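Long-range contacts in zona occludens toxin N-terminal domain-containing protein (Neisseria meningitidis MC58, PDB 2R2A), which is of unproven function but, as a Zot-family member of the P-loop NTPase clan, probably binds nucleotide through the N-terminal domain described here: residues A5-I10 with I126-Q131; K21-M26 with L50-T55; K42-I47 with S89-D94; L72-M77 with Q97-A102. All coordinates share one frame; numbering follows the deposited sequence.

Overall arrangement
All four contacts are buried and belong to one mixed sheet and its covering layers. Interactions 1 and 3 each pair two parallel strands; strands 125-130 and 90-93 are neighbours, so backbone hydrogen bonds run on between the contacts. Interaction 1 is the most central, its centre about 3 Å from that of the chain; interactions 2 and 4, at about 11 and 12 Å, lie farther out. The chemistry changes from regular ladders, with side-chain to backbone bonds at the end of interaction 3, to side-chain packing outside the sheet: purely apolar between helix 18-28 and the 50-55 loop in interaction 2, with a selenium-aromatic touch and a water on the other face in interaction 4.

Interaction 1: A5-I10 with I126-Q131; sequences AEICLI and IFVLTQ
Ile-7 to Ile-10 run parallel to Ile-126 to Leu-129, the strand axes 4.7 Å apart and 18° from exactly parallel, with five backbone hydrogen bonds from Ile-126 N to Glu-6 O at one end to Thr-130 N to Ile-10 O at the other. On one face Cys-8 meets Phe-127. Its SG is anti to the backbone N (chi1 175°) and lies obliquely beside the ring, 4.9 Å from the centroid of Phe-127, while Cys-8 CB approaches Phe-127 CD1 to 3.6 Å. A small sulfur side chain lets CB and SG both lie against the ring. Farther along, Ile-10 and Leu-129 lie side by side. The other face pairs Ile-7 with Ile-126, again side by side, with Ile-7 CG1 4.0 Å from Ile-126 CD1. Leu-9 then slants across Val-128, its CD1 3.8 Å from Val-128 CG2. Beta-branched Ile and Val favour the extended backbone, and all these aliphatic chains suit the buried interior. In the fold these are central strands: 90-93 adjoins 125-130, and 144-152 adjoins 7-11. Helix 18-28 covers the Cys-8 and Phe-127 face, where Met-22 touches both Ile-10 and Phe-127.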
# COMPACT_ATOMS: atom_id res chain seq x y z
N ALA A 5 -3.90 12.58 4.82
CA ALA A 5 -3.63 11.36 4.08
C ALA A 5 -2.21 11.33 3.54
O ALA A 5 -1.63 12.37 3.17
CB ALA A 5 -4.64 11.19 2.96
N GLU A 6 -1.64 10.13 3.48
CA GLU A 6 -0.34 10.00 2.86
C GLU A 6 -0.23 8.68 2.07
O GLU A 6 -1.14 7.85 2.13
CB GLU A 6 0.78 10.16 3.92
CG GLU A 6 1.08 8.91 4.73
CD GLU A 6 2.34 9.04 5.61
OE1 GLU A 6 2.86 10.17 5.76
OE2 GLU A 6 2.79 8.01 6.16
N ILE A 7 0.86 8.56 1.31
CA ILE A 7 1.20 7.33 0.60
C ILE A 7 2.43 6.70 1.26
O ILE A 7 3.49 7.33 1.39
CB ILE A 7 1.49 7.53 -0.90
CG1 ILE A 7 0.29 8.18 -1.59
CG2 ILE A 7 1.85 6.14 -1.55
CD1 ILE A 7 0.49 8.40 -3.09
N CYS A 8 2.26 5.45 1.65
CA CYS A 8 3.28 4.68 2.35
C CYS A 8 3.67 3.50 1.46
O CYS A 8 2.80 2.77 0.95
CB CYS A 8 2.70 4.17 3.67
SG CYS A 8 3.83 3.05 4.57
N LEU A 9 4.98 3.31 1.32
CA LEU A 9 5.54 2.20 0.53
C LEU A 9 6.18 1.13 1.45
O LEU A 9 6.94 1.48 2.38
CB LEU A 9 6.57 2.76 -0.44
CG LEU A 9 7.44 1.79 -1.25
CD1 LEU A 9 6.60 0.88 -2.17
CD2 LEU A 9 8.47 2.56 -2.09
N ILE A 10 5.88 -0.14 1.21
CA ILE A 10 6.53 -1.20 1.94
C ILE A 10 7.20 -2.12 0.91
O ILE A 10 6.53 -2.65 0.02
CB ILE A 10 5.57 -1.97 2.84
CG1 ILE A 10 4.91 -1.07 3.93
CG2 ILE A 10 6.37 -3.12 3.50
CD1 ILE A 10 3.59 -1.69 4.53
N ILE A 126 -3.01 5.63 1.27
CA ILE A 126 -2.69 4.57 0.35
C ILE A 126 -1.44 3.85 0.87
O ILE A 126 -0.52 4.51 1.33
CB ILE A 126 -2.35 5.15 -1.06
CG1 ILE A 126 -3.56 5.90 -1.64
CG2 ILE A 126 -1.85 4.00 -2.00
CD1 ILE A 126 -3.24 6.80 -2.89
N PHE A 127 -1.46 2.52 0.89
CA PHE A 127 -0.25 1.70 1.19
C PHE A 127 0.02 0.89 -0.06
O PHE A 127 -0.88 0.21 -0.56
CB PHE A 127 -0.51 0.74 2.34
CG PHE A 127 -0.74 1.43 3.64
CD1 PHE A 127 0.31 1.61 4.53
CD2 PHE A 127 -2.01 1.96 3.96
CE1 PHE A 127 0.12 2.30 5.76
CE2 PHE A 127 -2.20 2.67 5.18
CZ PHE A 127 -1.16 2.82 6.07
N VAL A 128 1.28 0.88 -0.55
CA VAL A 128 1.61 0.02 -1.68
C VAL A 128 2.75 -0.89 -1.24
O VAL A 128 3.69 -0.45 -0.60
CB VAL A 128 2.05 0.83 -2.94
CG1 VAL A 128 0.77 1.35 -3.70
CG2 VAL A 128 3.00 1.95 -2.59
N LEU A 129 2.58 -2.19 -1.47
CA LEU A 129 3.60 -3.18 -1.13
C LEU A 129 4.14 -3.71 -2.44
O LEU A 129 3.36 -3.94 -3.42
CB LEU A 129 2.96 -4.34 -0.35
CG LEU A 129 2.56 -4.10 1.11
CD1 LEU A 129 1.48 -3.07 1.18
CD2 LEU A 129 2.09 -5.44 1.74
N THR A 130 5.47 -3.89 -2.51
CA THR A 130 5.97 -4.48 -3.73
C THR A 130 7.34 -5.03 -3.34
O THR A 130 7.81 -4.78 -2.22
CB THR A 130 6.05 -3.44 -4.92
OG1 THR A 130 6.50 -4.13 -6.12
CG2 THR A 130 7.05 -2.33 -4.62
N GLN A 131 7.98 -5.75 -4.26
CA GLN A 131 9.24 -6.36 -3.97
C GLN A 131 10.41 -5.37 -4.08
O GLN A 131 11.45 -5.57 -3.43
CB GLN A 131 9.48 -7.55 -4.92
CG GLN A 131 8.50 -8.66 -4.58
CD GLN A 131 8.52 -9.77 -5.58
OE1 GLN A 131 9.55 -10.37 -5.78
NE2 GLN A 131 7.36 -10.04 -6.24

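Interaction 2: K21-M26 with L50-T55; sequences KMVSMM and LKIPHT
Leu-50 and Ile-52 pack against Val-23 and Met-26 of helix 18-28, the helix that begins at the end of the probable P-loop (Walker A motif) in this P-loop NTPase-like fold. No hydrogen bond crosses the contact; methyl groups and a selenomethionine chain do the work, as befits a buried seam between a helix and an irregular loop. Leu-50 comes first. It slides past Val-23 in the opposite direction, bringing its CD1 within 4.0 Å of Val-23 CG2. Its other branch meets Met-26 tip to tip, with Leu-50 CD2 4.1 Å from Met-26 SE. The loop then passes Lys-51, whose backbone is hydrogen-bonded to Leu-191, a residue that also touches Val-23. At Ile-52 the side chain turns back to the helix and crosses that of Met-26 at a slant. Ile-52 CD1 lies 3.8 Å from Met-26 CB, while Ile-52 CG2 lies 3.9 Å from Met-26 CE. The second contact depends on the bend at the last torsion of Met-26 (chi3 72°), which turns CE toward the isoleucine. A long, flexible methionine suits this position, since one side chain can touch two branched partners; Met-26 also reaches Val-43 and Ile-92 in the sheet below. His-54, just before strand 55-58 begins, completes the loop. Leu-50 CD2 sits 3.8 Å above the plane of the His-54 ring, toward the rim, and His-54 ND1 donates to Ile-52 O over 2.7 Å, with that oxygen close to the ring plane.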
# COMPACT_ATOMS: atom_id res chain seq x y z
N LYS A 21 3.51 -7.54 8.39
CA LYS A 21 3.73 -6.18 8.92
C LYS A 21 2.52 -5.26 8.64
O LYS A 21 2.07 -4.51 9.53
CB LYS A 21 5.04 -5.58 8.39
CG LYS A 21 5.33 -4.17 8.92
CD LYS A 21 5.50 -4.24 10.45
CE LYS A 21 5.73 -2.89 11.10
NZ LYS A 21 5.90 -3.21 12.58
N MSE A 22 2.01 -5.30 7.42
CA MSE A 22 0.82 -4.51 7.06
C MSE A 22 -0.38 -4.82 7.97
O MSE A 22 -0.99 -3.91 8.54
CB MSE A 22 0.49 -4.70 5.58
CG MSE A 22 -0.69 -3.85 5.04
SE MSE A 22 -0.24 -1.95 4.97
CE MSE A 22 -1.36 -1.21 6.44
N VAL A 23 -0.71 -6.11 8.11
CA VAL A 23 -1.81 -6.53 9.01
C VAL A 23 -1.54 -6.09 10.47
O VAL A 23 -2.45 -5.64 11.18
CB VAL A 23 -2.07 -8.05 8.92
CG1 VAL A 23 -3.24 -8.49 9.87
CG2 VAL A 23 -2.32 -8.50 7.45
N SER A 24 -0.29 -6.20 10.91
CA SER A 24 0.12 -5.74 12.24
C SER A 24 -0.20 -4.24 12.43
O SER A 24 -0.68 -3.80 13.49
CB SER A 24 1.62 -6.02 12.45
OG SER A 24 1.99 -5.95 13.82
N MSE A 25 0.07 -3.45 11.39
CA MSE A 25 -0.27 -2.01 11.39
C MSE A 25 -1.76 -1.79 11.46
O MSE A 25 -2.25 -0.94 12.22
CB MSE A 25 0.34 -1.32 10.17
CG MSE A 25 1.87 -1.37 10.23
SE MSE A 25 2.75 -0.94 8.51
CE MSE A 25 2.40 0.93 8.68
N MSE A 26 -2.50 -2.53 10.66
CA MSE A 26 -3.96 -2.42 10.69
C MSE A 26 -4.50 -2.75 12.09
O MSE A 26 -5.54 -2.22 12.50
CB MSE A 26 -4.58 -3.34 9.67
CG MSE A 26 -4.13 -3.08 8.24
SE MSE A 26 -5.02 -4.29 7.02
CE MSE A 26 -6.82 -3.50 7.10
N LEU A 50 -7.41 -11.90 4.41
CA LEU A 50 -7.53 -10.84 5.40
C LEU A 50 -8.91 -10.89 6.05
O LEU A 50 -9.92 -10.83 5.36
CB LEU A 50 -7.28 -9.48 4.73
CG LEU A 50 -7.35 -8.27 5.67
CD1 LEU A 50 -6.21 -8.35 6.69
CD2 LEU A 50 -7.34 -6.93 4.89
N LYS A 51 -8.93 -11.01 7.38
CA LYS A 51 -10.18 -11.19 8.13
C LYS A 51 -10.86 -9.87 8.55
O LYS A 51 -12.06 -9.84 8.81
CB LYS A 51 -9.94 -12.03 9.38
CG LYS A 51 -9.50 -13.47 9.13
CD LYS A 51 -9.67 -14.26 10.43
CE LYS A 51 -9.10 -15.68 10.34
NZ LYS A 51 -7.62 -15.70 10.24
N ILE A 52 -10.08 -8.80 8.60
CA ILE A 52 -10.55 -7.47 8.91
C ILE A 52 -11.47 -7.06 7.75
O ILE A 52 -11.07 -7.21 6.59
CB ILE A 52 -9.33 -6.50 8.98
CG1 ILE A 52 -8.35 -6.96 10.06
CG2 ILE A 52 -9.80 -5.05 9.17
CD1 ILE A 52 -7.01 -6.25 10.11
N PRO A 53 -12.69 -6.57 8.05
CA PRO A 53 -13.62 -6.19 6.99
C PRO A 53 -12.98 -5.22 6.00
O PRO A 53 -12.27 -4.30 6.39
CB PRO A 53 -14.79 -5.54 7.75
CG PRO A 53 -14.76 -6.22 9.06
CD PRO A 53 -13.31 -6.40 9.38
N HIS A 54 -13.21 -5.46 4.72
CA HIS A 54 -12.63 -4.65 3.67
C HIS A 54 -13.43 -4.88 2.41
O HIS A 54 -14.28 -5.78 2.34
CB HIS A 54 -11.14 -5.01 3.44
CG HIS A 54 -10.94 -6.43 3.01
ND1 HIS A 54 -11.04 -7.49 3.88
CD2 HIS A 54 -10.71 -6.96 1.79
CE1 HIS A 54 -10.87 -8.62 3.22
NE2 HIS A 54 -10.67 -8.32 1.94
N THR A 55 -13.19 -4.05 1.41
CA THR A 55 -13.72 -4.26 0.08
C THR A 55 -12.62 -4.72 -0.85
O THR A 55 -11.58 -4.07 -0.93
CB THR A 55 -14.32 -2.97 -0.45
OG1 THR A 55 -15.36 -2.56 0.46
CG2 THR A 55 -14.87 -3.16 -1.83

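Interaction 3: K42-I47 with S89-D94; sequences KVFTNI and SIVIVD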
# COMPACT_ATOMS: atom_id res chain seq x y z
N LYS A 42 -13.32 2.92 5.65
CA LYS A 42 -13.47 1.84 4.70
C LYS A 42 -12.09 1.47 4.15
O LYS A 42 -11.30 2.37 3.85
CB LYS A 42 -14.39 2.29 3.56
CG LYS A 42 -14.68 1.24 2.54
CD LYS A 42 -15.83 1.69 1.60
CE LYS A 42 -16.31 0.52 0.74
NZ LYS A 42 -17.24 0.89 -0.39
N VAL A 43 -11.81 0.17 4.04
CA VAL A 43 -10.53 -0.36 3.52
C VAL A 43 -10.75 -1.07 2.16
O VAL A 43 -11.61 -1.94 2.04
CB VAL A 43 -9.85 -1.32 4.54
CG1 VAL A 43 -8.51 -1.89 4.01
CG2 VAL A 43 -9.59 -0.61 5.88
N PHE A 44 -10.01 -0.66 1.13
CA PHE A 44 -10.02 -1.35 -0.17
C PHE A 44 -8.71 -2.09 -0.26
O PHE A 44 -7.65 -1.50 -0.01
CB PHE A 44 -10.12 -0.35 -1.32
CG PHE A 44 -11.43 0.43 -1.35
CD1 PHE A 44 -11.53 1.70 -0.79
CD2 PHE A 44 -12.55 -0.12 -1.98
CE1 PHE A 44 -12.74 2.42 -0.82
CE2 PHE A 44 -13.77 0.58 -2.01
CZ PHE A 44 -13.86 1.85 -1.43
N THR A 45 -8.74 -3.37 -0.59
CA THR A 45 -7.48 -4.09 -0.73
C THR A 45 -7.63 -5.29 -1.62
O THR A 45 -8.74 -5.73 -1.89
CB THR A 45 -6.86 -4.47 0.65
OG1 THR A 45 -5.53 -4.98 0.49
CG2 THR A 45 -7.73 -5.47 1.42
N ASN A 46 -6.49 -5.79 -2.11
CA ASN A 46 -6.44 -7.05 -2.86
C ASN A 46 -5.81 -8.17 -2.02
O ASN A 46 -5.60 -9.27 -2.52
CB ASN A 46 -5.69 -6.89 -4.21
CG ASN A 46 -4.23 -6.49 -4.04
OD1 ASN A 46 -3.88 -5.75 -3.12
ND2 ASN A 46 -3.35 -6.97 -4.94
N ILE A 47 -5.47 -7.89 -0.75
CA ILE A 47 -4.83 -8.90 0.10
C ILE A 47 -5.80 -10.04 0.41
O ILE A 47 -6.88 -9.78 0.92
CB ILE A 47 -4.28 -8.32 1.41
CG1 ILE A 47 -3.05 -7.42 1.13
CG2 ILE A 47 -3.82 -9.44 2.34
CD1 ILE A 47 -2.72 -6.56 2.31
N SER A 89 -11.20 7.03 2.61
CA SER A 89 -10.99 5.59 2.73
C SER A 89 -9.49 5.27 2.73
O SER A 89 -8.67 6.17 2.54
CB SER A 89 -11.76 4.82 1.64
OG SER A 89 -11.34 5.19 0.34
N ILE A 90 -9.17 4.01 2.93
CA ILE A 90 -7.78 3.55 2.97
C ILE A 90 -7.59 2.49 1.88
O ILE A 90 -8.38 1.56 1.78
CB ILE A 90 -7.51 2.92 4.39
CG1 ILE A 90 -7.67 3.97 5.51
CG2 ILE A 90 -6.07 2.26 4.44
CD1 ILE A 90 -7.58 3.42 6.96
N VAL A 91 -6.51 2.60 1.08
CA VAL A 91 -6.36 1.66 -0.02
C VAL A 91 -5.05 0.93 0.22
O VAL A 91 -4.06 1.59 0.49
CB VAL A 91 -6.28 2.42 -1.37
CG1 VAL A 91 -5.94 1.49 -2.49
CG2 VAL A 91 -7.62 3.19 -1.69
N ILE A 92 -5.04 -0.41 0.20
CA ILE A 92 -3.80 -1.18 0.41
C ILE A 92 -3.64 -2.10 -0.80
O ILE A 92 -4.51 -2.97 -1.05
CB ILE A 92 -3.86 -2.06 1.71
CG1 ILE A 92 -4.14 -1.15 2.93
CG2 ILE A 92 -2.59 -2.94 1.85
CD1 ILE A 92 -4.62 -1.92 4.22
N VAL A 93 -2.55 -1.91 -1.55
CA VAL A 93 -2.43 -2.65 -2.80
C VAL A 93 -1.20 -3.52 -2.65
O VAL A 93 -0.08 -3.03 -2.53
CB VAL A 93 -2.36 -1.69 -4.01
CG1 VAL A 93 -2.05 -2.45 -5.28
CG2 VAL A 93 -3.72 -0.92 -4.19
N ASP A 94 -1.40 -4.82 -2.61
CA ASP A 94 -0.28 -5.76 -2.58
C ASP A 94 0.21 -5.98 -4.03
O ASP A 94 -0.59 -6.02 -5.00
CB ASP A 94 -0.73 -7.07 -1.92
CG ASP A 94 0.44 -8.01 -1.67
OD1 ASP A 94 1.54 -7.51 -1.39
OD2 ASP A 94 0.26 -9.24 -1.75
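Asn-46 and Asp-94 meet where the parallel pairing of strands 43-45 and 90-93 gives out. With Asn-46 CG between the backbone N and the carbonyl carbon (chi1 62°), the amide is brought to the Asp-94 backbone: OD1 takes the N-H of Asp-94 at 2.7 Å on an in-plane lone pair, and ND2 donates to Asp-94 O at 2.9 Å. Thr-45 lies beside Ile-92, pointing the same way, and its OG1 donates over 2.7 Å to Ile-92 O from above the carbonyl plane. The same OG1 accepts from Ile-47 N, an ST turn after the strand. Ile-92 is crossed obliquely by two apolar partners, its CD1 3.9 Å from Val-43 CG1 and its CG2 3.7 Å from Ile-47 CD1. On the other face the Phe-44 ring presents its edge to Ser-89, whose OG is hydrogen-bonded to Asn-86. Three backbone bonds, the first from Ile-90 N to Lys-42 O just before the strand, link the segments. Beyond them, Thr-45 and Asn-46 side chains bond Ile-92 O, Asp-94 N and Asp-94 O. This fixes the chain at Asp-94, which follows the aliphatic strand, consistent with a Walker B motif; its side chain is about 6 Å from a sulfate, probably from the crystallisation liquor.

Interaction 4: L72-M77 with Q97-A102; sequences LSAHDM and QDVWPA
Ala-74, His-75 and Met-77 meet Val-99 and its neighbours in a packing contact between the turn that joins strand 72-73 to helix 77-80 and the loop after strand 90-93, on the face of the sheet opposite helix 18-28. Ala-74 CB rests 3.8 Å from Val-99 CG2, and a residue this small lets the two backbones draw close. Val-99 also packs on Val-93 of the sheet, and Val-99 CG1 stands 3.5 Å above one face of the Trp-100 indole, over its centre. The indole of Trp-100 in turn shows its edge to selenomethionine Met-77, crossing it at about a right angle. Met-77 SE is 4.1 Å from Trp-100 CH2 and lies near the ring plane, a Met-aromatic contact in which a large polarisable atom meets the ring hydrogens. The indole NE1 is bonded to Asn-112 O, and Asn-112 ND2 serves Ala-74 O, so one residue of helix 111-114 ties both sides together. His-75 adds a polar element. Its CE1 comes edge-on to Asp-98 O at 3.1 Å, while its NE2 is hydrogen-bonded to Thr-59 O. A water donates to Val-99 O at 2.6 Å and bonds weakly to His-75 ND1. Within the first segment His-75 N donates to Ser-73 OG over 3.0 Å. That bond makes an ST turn, which carries the chain from the short, weakly bonded outermost strand 72-73 toward helix 77-80, a strand-to-helix passage of the alpha/beta architecture.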
# COMPACT_ATOMS: atom_id res chain seq x y z
N LEU A 72 -15.18 -3.98 -8.19
CA LEU A 72 -14.25 -2.89 -8.37
C LEU A 72 -12.92 -3.38 -8.92
O LEU A 72 -12.35 -4.38 -8.48
CB LEU A 72 -14.00 -2.15 -7.06
CG LEU A 72 -15.08 -1.32 -6.41
CD1 LEU A 72 -14.45 -0.69 -5.16
CD2 LEU A 72 -15.63 -0.25 -7.33
N SER A 73 -12.45 -2.64 -9.92
CA SER A 73 -11.13 -2.86 -10.47
C SER A 73 -10.22 -1.81 -9.86
O SER A 73 -10.64 -0.65 -9.66
CB SER A 73 -11.18 -2.71 -11.99
OG SER A 73 -9.85 -2.74 -12.51
N ALA A 74 -8.96 -2.17 -9.58
CA ALA A 74 -8.01 -1.17 -9.13
C ALA A 74 -7.71 -0.19 -10.27
O ALA A 74 -7.19 0.91 -10.04
CB ALA A 74 -6.70 -1.83 -8.62
N HIS A 75 -8.04 -0.62 -11.50
CA HIS A 75 -7.59 0.09 -12.69
C HIS A 75 -8.37 1.34 -13.03
O HIS A 75 -7.84 2.21 -13.72
CB HIS A 75 -7.40 -0.88 -13.88
CG HIS A 75 -6.34 -1.90 -13.62
ND1 HIS A 75 -5.01 -1.67 -13.88
CD2 HIS A 75 -6.41 -3.14 -13.07
CE1 HIS A 75 -4.30 -2.73 -13.52
NE2 HIS A 75 -5.12 -3.63 -13.01
N ASP A 76 -9.61 1.46 -12.55
CA ASP A 76 -10.31 2.72 -12.68
C ASP A 76 -10.61 3.34 -11.32
O ASP A 76 -11.66 3.92 -11.13
CB ASP A 76 -11.59 2.56 -13.52
CG ASP A 76 -12.53 1.50 -12.98
OD1 ASP A 76 -12.27 0.92 -11.90
OD2 ASP A 76 -13.56 1.27 -13.63
N MSE A 77 -9.66 3.21 -10.38
CA MSE A 77 -9.77 3.79 -9.05
C MSE A 77 -9.99 5.29 -9.14
O MSE A 77 -10.70 5.86 -8.32
CB MSE A 77 -8.49 3.51 -8.24
CG MSE A 77 -8.63 3.78 -6.73
SE MSE A 77 -6.99 3.26 -5.80
CE MSE A 77 -7.09 1.34 -6.04
N GLN A 97 2.90 -3.11 -8.43
CA GLN A 97 3.37 -2.95 -9.80
C GLN A 97 2.33 -3.44 -10.80
O GLN A 97 2.40 -3.10 -11.96
CB GLN A 97 4.74 -3.66 -10.03
CG GLN A 97 4.76 -5.18 -10.02
CD GLN A 97 4.84 -5.82 -8.62
OE1 GLN A 97 4.61 -5.18 -7.62
NE2 GLN A 97 5.17 -7.11 -8.58
N ASP A 98 1.34 -4.20 -10.33
CA ASP A 98 0.21 -4.63 -11.17
C ASP A 98 -0.75 -3.50 -11.53
O ASP A 98 -1.51 -3.62 -12.50
CB ASP A 98 -0.57 -5.76 -10.47
CG ASP A 98 0.25 -7.03 -10.35
OD1 ASP A 98 1.30 -7.14 -11.04
OD2 ASP A 98 -0.13 -7.92 -9.58
N VAL A 99 -0.72 -2.42 -10.75
CA VAL A 99 -1.65 -1.29 -10.95
C VAL A 99 -0.88 -0.08 -11.46
O VAL A 99 -1.35 0.60 -12.39
CB VAL A 99 -2.33 -0.86 -9.62
CG1 VAL A 99 -3.35 0.24 -9.87
CG2 VAL A 99 -2.95 -2.04 -8.92
N TRP A 100 0.30 0.17 -10.87
CA TRP A 100 1.11 1.36 -11.11
C TRP A 100 2.56 0.95 -11.43
O TRP A 100 3.47 1.25 -10.65
CB TRP A 100 1.10 2.26 -9.87
CG TRP A 100 -0.29 2.80 -9.54
CD1 TRP A 100 -1.05 3.60 -10.33
CD2 TRP A 100 -1.06 2.55 -8.36
NE1 TRP A 100 -2.25 3.87 -9.72
CE2 TRP A 100 -2.27 3.27 -8.49
CE3 TRP A 100 -0.82 1.83 -7.19
CZ2 TRP A 100 -3.27 3.23 -7.54
CZ3 TRP A 100 -1.81 1.82 -6.21
CH2 TRP A 100 -3.02 2.52 -6.39
N PRO A 101 2.77 0.26 -12.57
CA PRO A 101 4.12 -0.16 -12.94
C PRO A 101 4.98 1.05 -13.33
O PRO A 101 4.43 2.10 -13.71
CB PRO A 101 3.88 -1.06 -14.19
CG PRO A 101 2.59 -0.53 -14.78
CD PRO A 101 1.76 -0.12 -13.59
N ALA A 102 6.30 0.87 -13.27
CA ALA A 102 7.21 1.82 -13.91
C ALA A 102 6.81 2.03 -15.41
O ALA A 102 6.38 1.07 -16.09
CB ALA A 102 8.61 1.30 -13.83
O HOH W 1 -3.66 1.37 -13.17